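Local structure of agrin (Gallus gallus, 1PZ7) at residues L54-E59 with T112-Y117; A46-H51 with R118-G123; T21-H26 with E190-N195; Q62-W67 with K166-G171. The protein probably acts in the basal lamina through a calcium-binding laminin G domain whose activity is modulated by alternative splicing and calcium. All coordinates share one frame; numbering follows the deposited sequence.

Interaction 1. Residues L54-E59 with T112-Y117; sequences LSIKTE and THIKAY
Four backbone hydrogen bonds stitch L54-I56 antiparallel to T112-I114, two at each hydrogen-bonded pair. Of those joining L54 and I114 the shorter runs from I114 N to L54 O, 2.8 Å, almost along the C=O axis. At the other pair T112 N reaches I56 O at the same 2.8 Å. Between them S55 and H113 form the non-hydrogen-bonded pair, and there S55 CA closes on T112 O to 3.3 Å in a CA-H...O contact. The tight side is the face bearing L54, I56 and I114. L54 holds CG in the crowded position between N and the carbonyl carbon (chi1 67°), which lays it alongside I114 with its CD2 3.8 Å from I114 CB. I56 puts CG1 in the same crowded position (chi1 70°) but crosses I114 obliquely, so that I56 CD1 and I114 CD1 meet tip to tip at 3.8 Å. This face looks into the core of the laminin G beta sandwich, where L80 of the facing sheet packs on L54. The opposite face is looser. H113 CG stands anti to the backbone N (chi1 -168°), bringing the imidazole edge to S55 OG. The bond from H113 ND1 to S55 OG is straight but weak, 3.5 Å long. NE2 has the stronger partner in E53 OE1, while H113 itself remains exposed to solvent.

Interaction 2. Residues A46-H51 with R118-G123; sequences ALQSNH and RVQREG
The CB of R118 lies on the sheet face shared with N50. From there CG runs anti to the backbone N (chi1 175°), CD comes near the N50 amide, and a bend at chi3 (66°) turns the guanidinium over the neighbouring antiparallel strand at L47-N50. NE and NH2 lie along the amide end of N50, and S49 CA sits over one guanidinium face. R118 NH2 donates to L47 O at 2.9 Å, in the guanidinium plane but above the plane of that carbonyl. R118 NH1 turns back to its own segment and meets Q120 O at 2.8 Å, this time on a lone pair, and also makes a weak bond to T142 O. The two backbones pair antiparallel: N50 N binds R118 O at 2.9 Å and R118 N binds N50 O at 2.8 Å. Q120 N reaches Q48 O at 2.7 Å as the chain enters the type II' beta turn V119-E122. The R118 side chain touches L93 of the calcium site and lies about 8 Å from the ion. Within this contact a buried cationic group meets carbonyl oxygens and no carboxylate, so its charge is probably spread over backbone dipoles.

Interaction 3. Residues T21-H26 with E190-N195; sequences TYMEYH and EDALNN
The amide of N194 meets the edge of strand 23-26 and the residue before it with both its polar ends. Its CG occupies the crowded position between N and the carbonyl carbon (chi1 61°), which brings the amide to Y22 and E24. N194 ND2 donates to Y22 O at 2.7 Å, nearly in the amide plane, while E24 N donates to N194 OD1 at 2.9 Å from above that plane. ND2 also lies over one face of the Y22 ring, offset toward the rim, and shares a water with Y22 OH, weakly on the tyrosine side. The extended E24 side chain crosses N194 obliquely, their carboxylate and amide planes 65° apart. One residue back, L193 N continues the pairing by binding E24 O at 2.9 Å. Y25 and D191 cross at about a right angle, with D191 CB at the ring edge, 3.6 Å from Y25 CD2. Y25 OH finds its own partner in L188 O. A192 CB fits between M23 CG, 4.0 Å away, and Y25 CE2. Three hydrogen bonds thus run along the rim of an outermost strand of the six-stranded sheet: an irregular segment near the C terminus, with an asparagine amide standing in for a peptide group, covers the sheet edge of this laminin G sandwich.

Interaction 4. Residues Q62-W67 with K166-G171; sequences QGLILW and KAYSTG
K166 O is gripped twice, both times from its own segment: S169 N binds it at 2.9 Å, closing a 3-10 turn, and T170 OG1 donates to it at 2.8 Å from above the carbonyl plane. T170 N in turn bonds A167 O. L64 N meets T170 O at 2.9 Å, the one direct hydrogen bond between Q62-W67 and K166-G171, nearly straight at 169°. G63 has backbone angles (phi 170°) at which a CB would be jammed against Q62 O; G63 CA reaches T170 O at 3.5 Å in a CA-H...O contact. A water bridges Q62 O and G171 O by donating to both. Next to these polar links T170 CG2 rests 3.7 Å from Q62 O, and A167 CB packs against the Q62 side chain. L64 CG is anti to the backbone N (chi1 -180°), which sends the side chain toward the turn; CD2 lies 3.5 Å from Y168 O, and L64 CD1 touches Y168 CD2 at 3.9 Å, the two side chains crossing at about a right angle. Between L64 and W67, I65 and L66 both face L80, a classic beta bulge. W67, brought by it to the same side as L64, presents its ring edge so that W67 CZ3 is 4.1 Å from Y168 CD2. Y168 OH is held by Q88. The whole is a 3-10 turn packed on an inner strand of the six-stranded sheet, in the connection leading to strand 175-181 of the other sheet of the laminin G sandwich.

From the N terminus the chain lays down 21-26, 46-51, 54-59 and 62-67, and each waits for a later partner. The first to close is interaction 1, when 112-117 arrives; interaction 2 follows directly on the same two strands and encloses it, the two touching where Y117 meets N50 and H51. Interaction 4 closes next, at 166-171, and crosses both, since 62-67 lies within their loops and its partner beyond them. Interaction 3 closes last, at 190-195, and encloses all three. Interactions 1 and 2 build one sheet; 3 and 4 belong to the other, and I65 packing on L54 and I56 joins the two across the core.

Interaction 1. Residues L54-E59 with T112-Y117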
loop_
_atom_site.group_PDB
_atom_site.type_symbol
_atom_site.label_atom_id
_atom_site.label_comp_id
_atom_site.label_asym_id
_atom_site.label_seq_id
_atom_site.Cartn_x
_atom_site.Cartn_y
_atom_site.Cartn_z
ATOM N N LEU A 54 -4.724 1.161 7.612
ATOM C CA LEU A 54 -5.905 1.494 6.833
ATOM C C LEU A 54 -6.989 0.473 7.088
ATOM O O LEU A 54 -6.736 -0.581 7.659
ATOM C CB LEU A 54 -5.584 1.545 5.332
ATOM C CG LEU A 54 -5.203 0.240 4.622
ATOM C CD1 LEU A 54 -5.390 0.365 3.112
ATOM C CD2 LEU A 54 -3.778 -0.176 4.939
ATOM N N SER A 55 -8.204 0.801 6.678
ATOM C CA SER A 55 -9.292 -0.147 6.751
ATOM C C SER A 55 -9.840 -0.296 5.349
ATOM O O SER A 55 -9.945 0.685 4.617
ATOM C CB SER A 55 -10.371 0.327 7.714
ATOM O OG SER A 55 -9.960 0.071 9.050
ATOM N N ILE A 56 -10.153 -1.528 4.961
ATOM C CA ILE A 56 -10.693 -1.775 3.637
ATOM C C ILE A 56 -11.895 -2.687 3.726
ATOM O O ILE A 56 -12.083 -3.403 4.710
ATOM C CB ILE A 56 -9.629 -2.367 2.671
ATOM C CG1 ILE A 56 -9.264 -3.805 3.045
ATOM C CG2 ILE A 56 -8.395 -1.472 2.617
ATOM C CD1 ILE A 56 -8.423 -4.493 1.981
ATOM N N LYS A 57 -12.703 -2.645 2.676
ATOM C CA LYS A 57 -13.902 -3.452 2.580
ATOM C C LYS A 57 -13.917 -3.936 1.148
ATOM O O LYS A 57 -13.857 -3.133 0.221
ATOM C CB LYS A 57 -15.131 -2.606 2.903
ATOM C CG LYS A 57 -16.446 -3.350 2.867
ATOM C CD LYS A 57 -17.590 -2.384 3.102
ATOM C CE LYS A 57 -18.938 -3.054 3.005
ATOM N NZ LYS A 57 -20.015 -2.075 3.287
ATOM N N THR A 58 -13.980 -5.247 0.948
ATOM C CA THR A 58 -13.844 -5.768 -0.398
ATOM C C THR A 58 -14.332 -7.198 -0.555
ATOM O O THR A 58 -14.451 -7.939 0.418
ATOM C CB THR A 58 -12.350 -5.697 -0.800
ATOM O OG1 THR A 58 -12.186 -6.054 -2.177
ATOM C CG2 THR A 58 -11.521 -6.726 -0.028
ATOM N N GLU A 59 -14.618 -7.556 -1.804
ATOM C CA GLU A 59 -14.950 -8.926 -2.187
ATOM C C GLU A 59 -13.846 -9.475 -3.083
ATOM O O GLU A 59 -13.916 -10.606 -3.550
ATOM C CB GLU A 59 -16.261 -8.974 -2.966
ATOM C CG GLU A 59 -17.480 -8.502 -2.204
ATOM C CD GLU A 59 -18.711 -8.440 -3.087
ATOM O OE1 GLU A 59 -18.811 -7.510 -3.914
ATOM O OE2 GLU A 59 -19.573 -9.325 -2.966
ATOM N N THR A 112 -12.203 -4.183 7.439
ATOM C CA THR A 112 -11.111 -4.918 8.050
ATOM C C THR A 112 -9.893 -4.022 8.173
ATOM O O THR A 112 -9.495 -3.362 7.205
ATOM C CB THR A 112 -10.762 -6.133 7.184
ATOM O OG1 THR A 112 -11.934 -6.937 6.981
ATOM C CG2 THR A 112 -9.786 -7.057 7.898
ATOM N N HIS A 113 -9.292 -4.019 9.358
ATOM C CA HIS A 113 -8.129 -3.193 9.628
ATOM C C HIS A 113 -6.850 -3.883 9.174
ATOM O O HIS A 113 -6.715 -5.098 9.292
ATOM C CB HIS A 113 -8.054 -2.889 11.125
ATOM C CG HIS A 113 -7.075 -1.814 11.480
ATOM N ND1 HIS A 113 -7.237 -0.501 11.093
ATOM C CD2 HIS A 113 -5.926 -1.856 12.194
ATOM C CE1 HIS A 113 -6.229 0.220 11.550
ATOM N NE2 HIS A 113 -5.422 -0.577 12.227
ATOM N N ILE A 114 -5.921 -3.089 8.647
ATOM C CA ILE A 114 -4.616 -3.574 8.220
ATOM C C ILE A 114 -3.552 -2.687 8.849
ATOM O O ILE A 114 -3.635 -1.468 8.766
ATOM C CB ILE A 114 -4.469 -3.520 6.684
ATOM C CG1 ILE A 114 -5.522 -4.396 6.004
ATOM C CG2 ILE A 114 -3.063 -3.949 6.271
ATOM C CD1 ILE A 114 -5.600 -4.203 4.515
ATOM N N LYS A 115 -2.565 -3.304 9.482
ATOM C CA LYS A 115 -1.423 -2.586 10.028
ATOM C C LYS A 115 -0.170 -3.236 9.459
ATOM O O LYS A 115 0.084 -4.424 9.669
ATOM C CB LYS A 115 -1.411 -2.642 11.551
ATOM C CG LYS A 115 -0.158 -2.048 12.162
ATOM C CD LYS A 115 -0.189 -2.084 13.669
ATOM C CE LYS A 115 -1.101 -1.019 14.232
ATOM N NZ LYS A 115 -1.024 -0.993 15.712
ATOM N N ALA A 116 0.608 -2.465 8.717
ATOM C CA ALA A 116 1.796 -2.995 8.078
ATOM C C ALA A 116 2.948 -2.027 8.252
ATOM O O ALA A 116 2.812 -0.837 7.967
ATOM C CB ALA A 116 1.523 -3.223 6.624
ATOM N N TYR A 117 4.084 -2.531 8.717
ATOM C CA TYR A 117 5.245 -1.675 8.876
ATOM C C TYR A 117 6.550 -2.393 8.597
ATOM O O TYR A 117 6.627 -3.627 8.574
ATOM C CB TYR A 117 5.267 -0.997 10.251
ATOM C CG TYR A 117 5.439 -1.904 11.446
ATOM C CD1 TYR A 117 4.339 -2.349 12.167
ATOM C CD2 TYR A 117 6.704 -2.279 11.887
ATOM C CE1 TYR A 117 4.489 -3.159 13.275
ATOM C CE2 TYR A 117 6.863 -3.092 12.998
ATOM C CZ TYR A 117 5.753 -3.525 13.684
ATOM O OH TYR A 117 5.913 -4.335 14.786
#

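Interaction 2. Residues A46-H51 with R118-G123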
loop_
_atom_site.group_PDB
_atom_site.type_symbol
_atom_site.label_atom_id
_atom_site.label_comp_id
_atom_site.label_asym_id
_atom_site.label_seq_id
_atom_site.Cartn_x
_atom_site.Cartn_y
_atom_site.Cartn_z
ATOM N N ALA A 46 16.078 8.118 1.452
ATOM C CA ALA A 46 16.533 6.795 1.876
ATOM C C ALA A 46 15.833 6.455 3.187
ATOM O O ALA A 46 16.371 6.686 4.269
ATOM C CB ALA A 46 18.041 6.779 2.052
ATOM N N LEU A 47 14.629 5.901 3.079
ATOM C CA LEU A 47 13.788 5.656 4.245
ATOM C C LEU A 47 14.169 4.436 5.068
ATOM O O LEU A 47 14.248 3.319 4.558
ATOM C CB LEU A 47 12.325 5.526 3.822
ATOM C CG LEU A 47 11.720 6.744 3.128
ATOM C CD1 LEU A 47 10.272 6.462 2.785
ATOM C CD2 LEU A 47 11.833 7.972 4.014
ATOM N N GLN A 48 14.369 4.668 6.360
ATOM C CA GLN A 48 14.691 3.617 7.303
ATOM C C GLN A 48 13.466 2.766 7.596
ATOM O O GLN A 48 13.586 1.582 7.898
ATOM C CB GLN A 48 15.181 4.236 8.608
ATOM C CG GLN A 48 16.456 5.033 8.464
ATOM C CD GLN A 48 17.648 4.154 8.160
ATOM O OE1 GLN A 48 18.586 4.581 7.488
ATOM N NE2 GLN A 48 17.614 2.921 8.647
ATOM N N SER A 49 12.286 3.372 7.501
ATOM C CA SER A 49 11.053 2.678 7.843
ATOM C C SER A 49 9.860 3.104 7.000
ATOM O O SER A 49 9.913 4.092 6.263
ATOM C CB SER A 49 10.711 2.930 9.310
ATOM O OG SER A 49 10.405 4.293 9.519
ATOM N N ASN A 50 8.795 2.316 7.112
ATOM C CA ASN A 50 7.504 2.617 6.504
ATOM C C ASN A 50 6.445 2.138 7.467
ATOM O O ASN A 50 6.597 1.077 8.070
ATOM C CB ASN A 50 7.296 1.875 5.185
ATOM C CG ASN A 50 8.206 2.354 4.082
ATOM O OD1 ASN A 50 7.939 3.366 3.424
ATOM N ND2 ASN A 50 9.273 1.620 3.849
ATOM N N HIS A 51 5.373 2.904 7.611
ATOM C CA HIS A 51 4.265 2.499 8.459
ATOM C C HIS A 51 2.971 2.792 7.720
ATOM O O HIS A 51 2.759 3.908 7.251
ATOM C CB HIS A 51 4.295 3.230 9.801
ATOM C CG HIS A 51 5.337 2.716 10.744
ATOM N ND1 HIS A 51 6.679 2.993 10.594
ATOM C CD2 HIS A 51 5.234 1.946 11.853
ATOM C CE1 HIS A 51 7.358 2.416 11.569
ATOM N NE2 HIS A 51 6.505 1.775 12.348
ATOM N N ARG A 118 7.571 -1.586 8.353
ATOM C CA ARG A 118 8.905 -2.062 8.068
ATOM C C ARG A 118 9.884 -1.157 8.795
ATOM O O ARG A 118 9.739 0.061 8.760
ATOM C CB ARG A 118 9.186 -2.015 6.566
ATOM C CG ARG A 118 10.620 -2.391 6.194
ATOM C CD ARG A 118 11.021 -2.021 4.777
ATOM N NE ARG A 118 11.057 -0.571 4.608
ATOM C CZ ARG A 118 12.116 0.206 4.823
ATOM N NH1 ARG A 118 13.273 -0.300 5.230
ATOM N NH2 ARG A 118 12.009 1.512 4.629
ATOM N N VAL A 119 10.849 -1.764 9.479
ATOM C CA VAL A 119 11.940 -1.038 10.119
ATOM C C VAL A 119 13.190 -1.716 9.573
ATOM O O VAL A 119 13.465 -2.870 9.906
ATOM C CB VAL A 119 11.899 -1.129 11.662
ATOM C CG1 VAL A 119 13.085 -0.404 12.272
ATOM C CG2 VAL A 119 10.594 -0.561 12.212
ATOM N N GLN A 120 13.912 -1.018 8.703
ATOM C CA GLN A 120 15.078 -1.581 8.032
ATOM C C GLN A 120 14.633 -2.850 7.292
ATOM O O GLN A 120 13.706 -2.778 6.495
ATOM C CB GLN A 120 16.241 -1.767 9.013
ATOM C CG GLN A 120 16.628 -0.427 9.643
ATOM C CD GLN A 120 17.988 -0.406 10.310
ATOM O OE1 GLN A 120 18.254 0.466 11.141
ATOM N NE2 GLN A 120 18.855 -1.337 9.943
ATOM N N ARG A 121 15.243 -4.000 7.556
ATOM C CA ARG A 121 14.858 -5.215 6.834
ATOM C C ARG A 121 13.647 -5.925 7.430
ATOM O O ARG A 121 13.040 -6.770 6.773
ATOM C CB ARG A 121 16.027 -6.198 6.795
ATOM C CG ARG A 121 17.295 -5.637 6.169
ATOM C CD ARG A 121 18.518 -6.507 6.393
ATOM N NE ARG A 121 18.177 -7.916 6.269
ATOM C CZ ARG A 121 18.505 -8.869 7.135
ATOM N NH1 ARG A 121 19.230 -8.614 8.228
ATOM N NH2 ARG A 121 18.114 -10.106 6.890
ATOM N N GLU A 122 13.293 -5.580 8.664
ATOM C CA GLU A 122 12.225 -6.266 9.384
ATOM C C GLU A 122 10.836 -5.752 9.057
ATOM O O GLU A 122 10.569 -4.553 9.130
ATOM C CB GLU A 122 12.430 -6.112 10.888
ATOM C CG GLU A 122 13.660 -6.804 11.442
ATOM C CD GLU A 122 13.717 -6.709 12.950
ATOM O OE1 GLU A 122 13.377 -7.700 13.626
ATOM O OE2 GLU A 122 14.077 -5.630 13.460
ATOM N N GLY A 123 9.939 -6.674 8.734
ATOM C CA GLY A 123 8.578 -6.319 8.399
ATOM C C GLY A 123 7.569 -6.942 9.335
ATOM O O GLY A 123 7.844 -7.960 9.980
#

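Interaction 3. Residues T21-H26 with E190-N195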
loop_
_atom_site.group_PDB
_atom_site.type_symbol
_atom_site.label_atom_id
_atom_site.label_comp_id
_atom_site.label_asym_id
_atom_site.label_seq_id
_atom_site.Cartn_x
_atom_site.Cartn_y
_atom_site.Cartn_z
ATOM N N THR A 21 -9.717 2.902 -10.590
ATOM C CA THR A 21 -9.460 3.990 -9.663
ATOM C C THR A 21 -8.120 3.835 -8.996
ATOM O O THR A 21 -7.831 2.807 -8.398
ATOM C CB THR A 21 -10.502 3.986 -8.534
ATOM O OG1 THR A 21 -11.825 3.895 -9.070
ATOM C CG2 THR A 21 -10.474 5.309 -7.758
ATOM N N TYR A 22 -7.298 4.861 -9.076
ATOM C CA TYR A 22 -6.075 4.851 -8.311
ATOM C C TYR A 22 -5.675 6.288 -8.046
ATOM O O TYR A 22 -5.806 7.158 -8.912
ATOM C CB TYR A 22 -4.978 4.037 -8.994
ATOM C CG TYR A 22 -4.510 4.600 -10.304
ATOM C CD1 TYR A 22 -5.278 4.487 -11.451
ATOM C CD2 TYR A 22 -3.293 5.244 -10.398
ATOM C CE1 TYR A 22 -4.839 5.006 -12.657
ATOM C CE2 TYR A 22 -2.846 5.762 -11.592
ATOM C CZ TYR A 22 -3.616 5.643 -12.716
ATOM O OH TYR A 22 -3.152 6.168 -13.899
ATOM N N MET A 23 -5.251 6.539 -6.816
ATOM C CA MET A 23 -4.878 7.877 -6.394
ATOM C C MET A 23 -3.414 7.961 -6.129
ATOM O O MET A 23 -2.832 7.064 -5.525
ATOM C CB MET A 23 -5.566 8.274 -5.097
ATOM C CG MET A 23 -6.972 8.672 -5.259
ATOM S SD MET A 23 -7.903 7.202 -5.415
ATOM C CE MET A 23 -9.158 7.540 -4.275
ATOM N N GLU A 24 -2.832 9.068 -6.553
ATOM C CA GLU A 24 -1.433 9.331 -6.327
ATOM C C GLU A 24 -1.301 10.332 -5.197
ATOM O O GLU A 24 -2.035 11.321 -5.144
ATOM C CB GLU A 24 -0.807 9.920 -7.579
ATOM C CG GLU A 24 0.674 10.199 -7.436
ATOM C CD GLU A 24 1.229 10.964 -8.616
ATOM O OE1 GLU A 24 2.464 11.138 -8.672
ATOM O OE2 GLU A 24 0.432 11.388 -9.480
ATOM N N TYR A 25 -0.358 10.075 -4.301
ATOM C CA TYR A 25 -0.070 10.974 -3.196
ATOM C C TYR A 25 1.437 11.151 -3.120
ATOM O O TYR A 25 2.186 10.403 -3.746
ATOM C CB TYR A 25 -0.602 10.397 -1.879
ATOM C CG TYR A 25 -2.081 10.095 -1.909
ATOM C CD1 TYR A 25 -2.548 8.870 -2.357
ATOM C CD2 TYR A 25 -3.011 11.039 -1.503
ATOM C CE1 TYR A 25 -3.897 8.594 -2.395
ATOM C CE2 TYR A 25 -4.368 10.770 -1.535
ATOM C CZ TYR A 25 -4.806 9.545 -1.979
ATOM O OH TYR A 25 -6.160 9.288 -2.018
ATOM N N HIS A 26 1.880 12.159 -2.380
ATOM C CA HIS A 26 3.303 12.366 -2.156
ATOM C C HIS A 26 3.534 12.485 -0.653
ATOM O O HIS A 26 2.748 13.129 0.042
ATOM C CB HIS A 26 3.782 13.626 -2.878
ATOM C CG HIS A 26 5.212 13.979 -2.601
ATOM N ND1 HIS A 26 5.618 14.587 -1.431
ATOM C CD2 HIS A 26 6.329 13.826 -3.350
ATOM C CE1 HIS A 26 6.922 14.786 -1.469
ATOM N NE2 HIS A 26 7.379 14.332 -2.622
ATOM N N GLU A 190 -8.805 15.209 -0.874
ATOM C CA GLU A 190 -8.087 16.477 -1.014
ATOM C C GLU A 190 -6.577 16.347 -1.275
ATOM O O GLU A 190 -5.991 17.233 -1.914
ATOM C CB GLU A 190 -8.342 17.357 0.218
ATOM C CG GLU A 190 -9.816 17.659 0.473
ATOM C CD GLU A 190 -10.442 18.537 -0.595
ATOM O OE1 GLU A 190 -11.672 18.442 -0.800
ATOM O OE2 GLU A 190 -9.710 19.329 -1.228
ATOM N N ASP A 191 -5.957 15.276 -0.777
ATOM C CA ASP A 191 -4.515 15.045 -0.954
ATOM C C ASP A 191 -4.154 14.435 -2.322
ATOM O O ASP A 191 -2.993 14.474 -2.727
ATOM C CB ASP A 191 -3.959 14.126 0.153
ATOM C CG ASP A 191 -3.820 14.820 1.508
ATOM O OD1 ASP A 191 -3.442 14.117 2.480
ATOM O OD2 ASP A 191 -4.052 16.037 1.704
ATOM N N ALA A 192 -5.131 13.853 -3.018
ATOM C CA ALA A 192 -4.882 13.205 -4.313
ATOM C C ALA A 192 -4.324 14.185 -5.351
ATOM O O ALA A 192 -4.804 15.310 -5.476
ATOM C CB ALA A 192 -6.158 12.558 -4.827
ATOM N N LEU A 193 -3.328 13.736 -6.111
ATOM C CA LEU A 193 -2.625 14.597 -7.062
ATOM C C LEU A 193 -2.929 14.334 -8.539
ATOM O O LEU A 193 -2.571 15.150 -9.394
ATOM C CB LEU A 193 -1.116 14.451 -6.852
ATOM C CG LEU A 193 -0.594 14.721 -5.438
ATOM C CD1 LEU A 193 0.863 14.295 -5.337
ATOM C CD2 LEU A 193 -0.763 16.186 -5.055
ATOM N N ASN A 194 -3.592 13.221 -8.841
ATOM C CA ASN A 194 -3.834 12.828 -10.229
ATOM C C ASN A 194 -5.270 13.016 -10.707
ATOM O O ASN A 194 -5.688 12.381 -11.675
ATOM C CB ASN A 194 -3.438 11.368 -10.429
ATOM C CG ASN A 194 -4.237 10.432 -9.553
ATOM O OD1 ASN A 194 -4.390 10.669 -8.354
ATOM N ND2 ASN A 194 -4.756 9.362 -10.145
ATOM N N ASN A 195 -6.022 13.882 -10.038
ATOM C CA ASN A 195 -7.399 14.158 -10.436
ATOM C C ASN A 195 -8.176 12.882 -10.777
ATOM O O ASN A 195 -8.627 12.694 -11.909
ATOM C CB ASN A 195 -7.415 15.118 -11.633
ATOM C CG ASN A 195 -8.759 15.799 -11.825
ATOM O OD1 ASN A 195 -9.781 15.144 -12.025
ATOM N ND2 ASN A 195 -8.762 17.126 -11.774
HETATM O O HOH W 1 -3.802 8.933 -12.930
HETATM O O HOH W 2 0.198 14.410 -10.351
HETATM O O HOH W 3 -0.466 14.127 -1.638
#

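Interaction 4. Residues Q62-W67 with K166-G171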
loop_
_atom_site.group_PDB
_atom_site.type_symbol
_atom_site.label_atom_id
_atom_site.label_comp_id
_atom_site.label_asym_id
_atom_site.label_seq_id
_atom_site.Cartn_x
_atom_site.Cartn_y
_atom_site.Cartn_z
ATOM N N GLN A 62 -8.049 -10.670 -5.650
ATOM C CA GLN A 62 -6.804 -10.185 -6.249
ATOM C C GLN A 62 -6.905 -8.673 -6.400
ATOM O O GLN A 62 -7.914 -8.165 -6.867
ATOM C CB GLN A 62 -6.568 -10.787 -7.639
ATOM C CG GLN A 62 -6.888 -12.273 -7.787
ATOM C CD GLN A 62 -5.827 -13.203 -7.224
ATOM O OE1 GLN A 62 -6.001 -14.426 -7.242
ATOM N NE2 GLN A 62 -4.736 -12.641 -6.729
ATOM N N GLY A 63 -5.868 -7.945 -6.007
ATOM C CA GLY A 63 -5.893 -6.507 -6.184
ATOM C C GLY A 63 -4.778 -5.772 -5.485
ATOM O O GLY A 63 -4.382 -6.132 -4.385
ATOM N N LEU A 64 -4.276 -4.728 -6.134
ATOM C CA LEU A 64 -3.243 -3.890 -5.549
ATOM C C LEU A 64 -3.887 -2.857 -4.630
ATOM O O LEU A 64 -4.731 -2.072 -5.059
ATOM C CB LEU A 64 -2.439 -3.203 -6.651
ATOM C CG LEU A 64 -1.307 -2.282 -6.192
ATOM C CD1 LEU A 64 -0.279 -3.041 -5.355
ATOM C CD2 LEU A 64 -0.644 -1.666 -7.395
ATOM N N ILE A 65 -3.491 -2.869 -3.365
ATOM C CA ILE A 65 -4.022 -1.922 -2.392
ATOM C C ILE A 65 -3.201 -0.640 -2.367
ATOM O O ILE A 65 -3.739 0.459 -2.471
ATOM C CB ILE A 65 -4.051 -2.535 -0.974
ATOM C CG1 ILE A 65 -4.973 -3.758 -0.937
ATOM C CG2 ILE A 65 -4.499 -1.483 0.047
ATOM C CD1 ILE A 65 -4.811 -4.615 0.307
ATOM N N LEU A 66 -1.890 -0.792 -2.240
ATOM C CA LEU A 66 -1.021 0.354 -2.076
ATOM C C LEU A 66 0.360 0.031 -2.629
ATOM O O LEU A 66 0.847 -1.091 -2.487
ATOM C CB LEU A 66 -0.991 0.700 -0.580
ATOM C CG LEU A 66 0.009 1.643 0.068
ATOM C CD1 LEU A 66 -0.565 2.066 1.410
ATOM C CD2 LEU A 66 1.357 0.979 0.257
ATOM N N TRP A 67 0.980 1.011 -3.276
ATOM C CA TRP A 67 2.338 0.870 -3.789
ATOM C C TRP A 67 3.098 2.134 -3.428
ATOM O O TRP A 67 2.704 3.226 -3.814
ATOM C CB TRP A 67 2.356 0.670 -5.305
ATOM C CG TRP A 67 3.739 0.409 -5.871
ATOM C CD1 TRP A 67 4.750 1.317 -6.056
ATOM C CD2 TRP A 67 4.253 -0.849 -6.317
ATOM N NE1 TRP A 67 5.853 0.695 -6.590
ATOM C CE2 TRP A 67 5.573 -0.634 -6.762
ATOM C CE3 TRP A 67 3.728 -2.141 -6.388
ATOM C CZ2 TRP A 67 6.368 -1.661 -7.262
ATOM C CZ3 TRP A 67 4.519 -3.157 -6.889
ATOM C CH2 TRP A 67 5.822 -2.910 -7.323
ATOM N N LYS A 166 -0.104 -11.618 -10.527
ATOM C CA LYS A 166 -1.066 -10.822 -11.287
ATOM C C LYS A 166 -1.807 -9.789 -10.450
ATOM O O LYS A 166 -2.216 -8.751 -10.963
ATOM C CB LYS A 166 -2.068 -11.734 -12.002
ATOM C CG LYS A 166 -1.641 -12.140 -13.389
ATOM C CD LYS A 166 -1.559 -10.935 -14.314
ATOM C CE LYS A 166 -1.103 -11.319 -15.698
ATOM N NZ LYS A 166 -0.953 -10.121 -16.574
ATOM N N ALA A 167 -1.978 -10.066 -9.165
ATOM C CA ALA A 167 -2.689 -9.144 -8.282
ATOM C C ALA A 167 -2.100 -7.739 -8.320
ATOM O O ALA A 167 -2.820 -6.746 -8.195
ATOM C CB ALA A 167 -2.666 -9.671 -6.857
ATOM N N TYR A 168 -0.788 -7.646 -8.493
ATOM C CA TYR A 168 -0.120 -6.348 -8.495
ATOM C C TYR A 168 -0.450 -5.494 -9.729
ATOM O O TYR A 168 -0.238 -4.278 -9.708
ATOM C CB TYR A 168 1.386 -6.538 -8.315
ATOM C CG TYR A 168 1.701 -7.062 -6.938
ATOM C CD1 TYR A 168 1.651 -8.425 -6.665
ATOM C CD2 TYR A 168 1.998 -6.199 -5.897
ATOM C CE1 TYR A 168 1.913 -8.907 -5.400
ATOM C CE2 TYR A 168 2.259 -6.667 -4.631
ATOM C CZ TYR A 168 2.217 -8.029 -4.382
ATOM O OH TYR A 168 2.473 -8.498 -3.116
ATOM N N SER A 169 -0.995 -6.115 -10.775
ATOM C CA SER A 169 -1.399 -5.393 -11.985
ATOM C C SER A 169 -2.914 -5.278 -12.052
ATOM O O SER A 169 -3.476 -4.867 -13.065
ATOM C CB SER A 169 -0.900 -6.117 -13.237
ATOM O OG SER A 169 0.503 -6.295 -13.200
ATOM N N THR A 170 -3.569 -5.653 -10.961
ATOM C CA THR A 170 -5.014 -5.664 -10.881
ATOM C C THR A 170 -5.506 -4.524 -10.008
ATOM O O THR A 170 -5.140 -4.427 -8.850
ATOM C CB THR A 170 -5.472 -6.999 -10.275
ATOM O OG1 THR A 170 -4.972 -8.089 -11.067
ATOM C CG2 THR A 170 -6.987 -7.134 -10.327
ATOM N N GLY A 171 -6.345 -3.660 -10.563
ATOM C CA GLY A 171 -6.893 -2.559 -9.798
ATOM C C GLY A 171 -7.771 -3.061 -8.670
ATOM O O GLY A 171 -8.533 -4.006 -8.841
HETATM O O HOH W 4 -9.513 -5.977 -7.106
#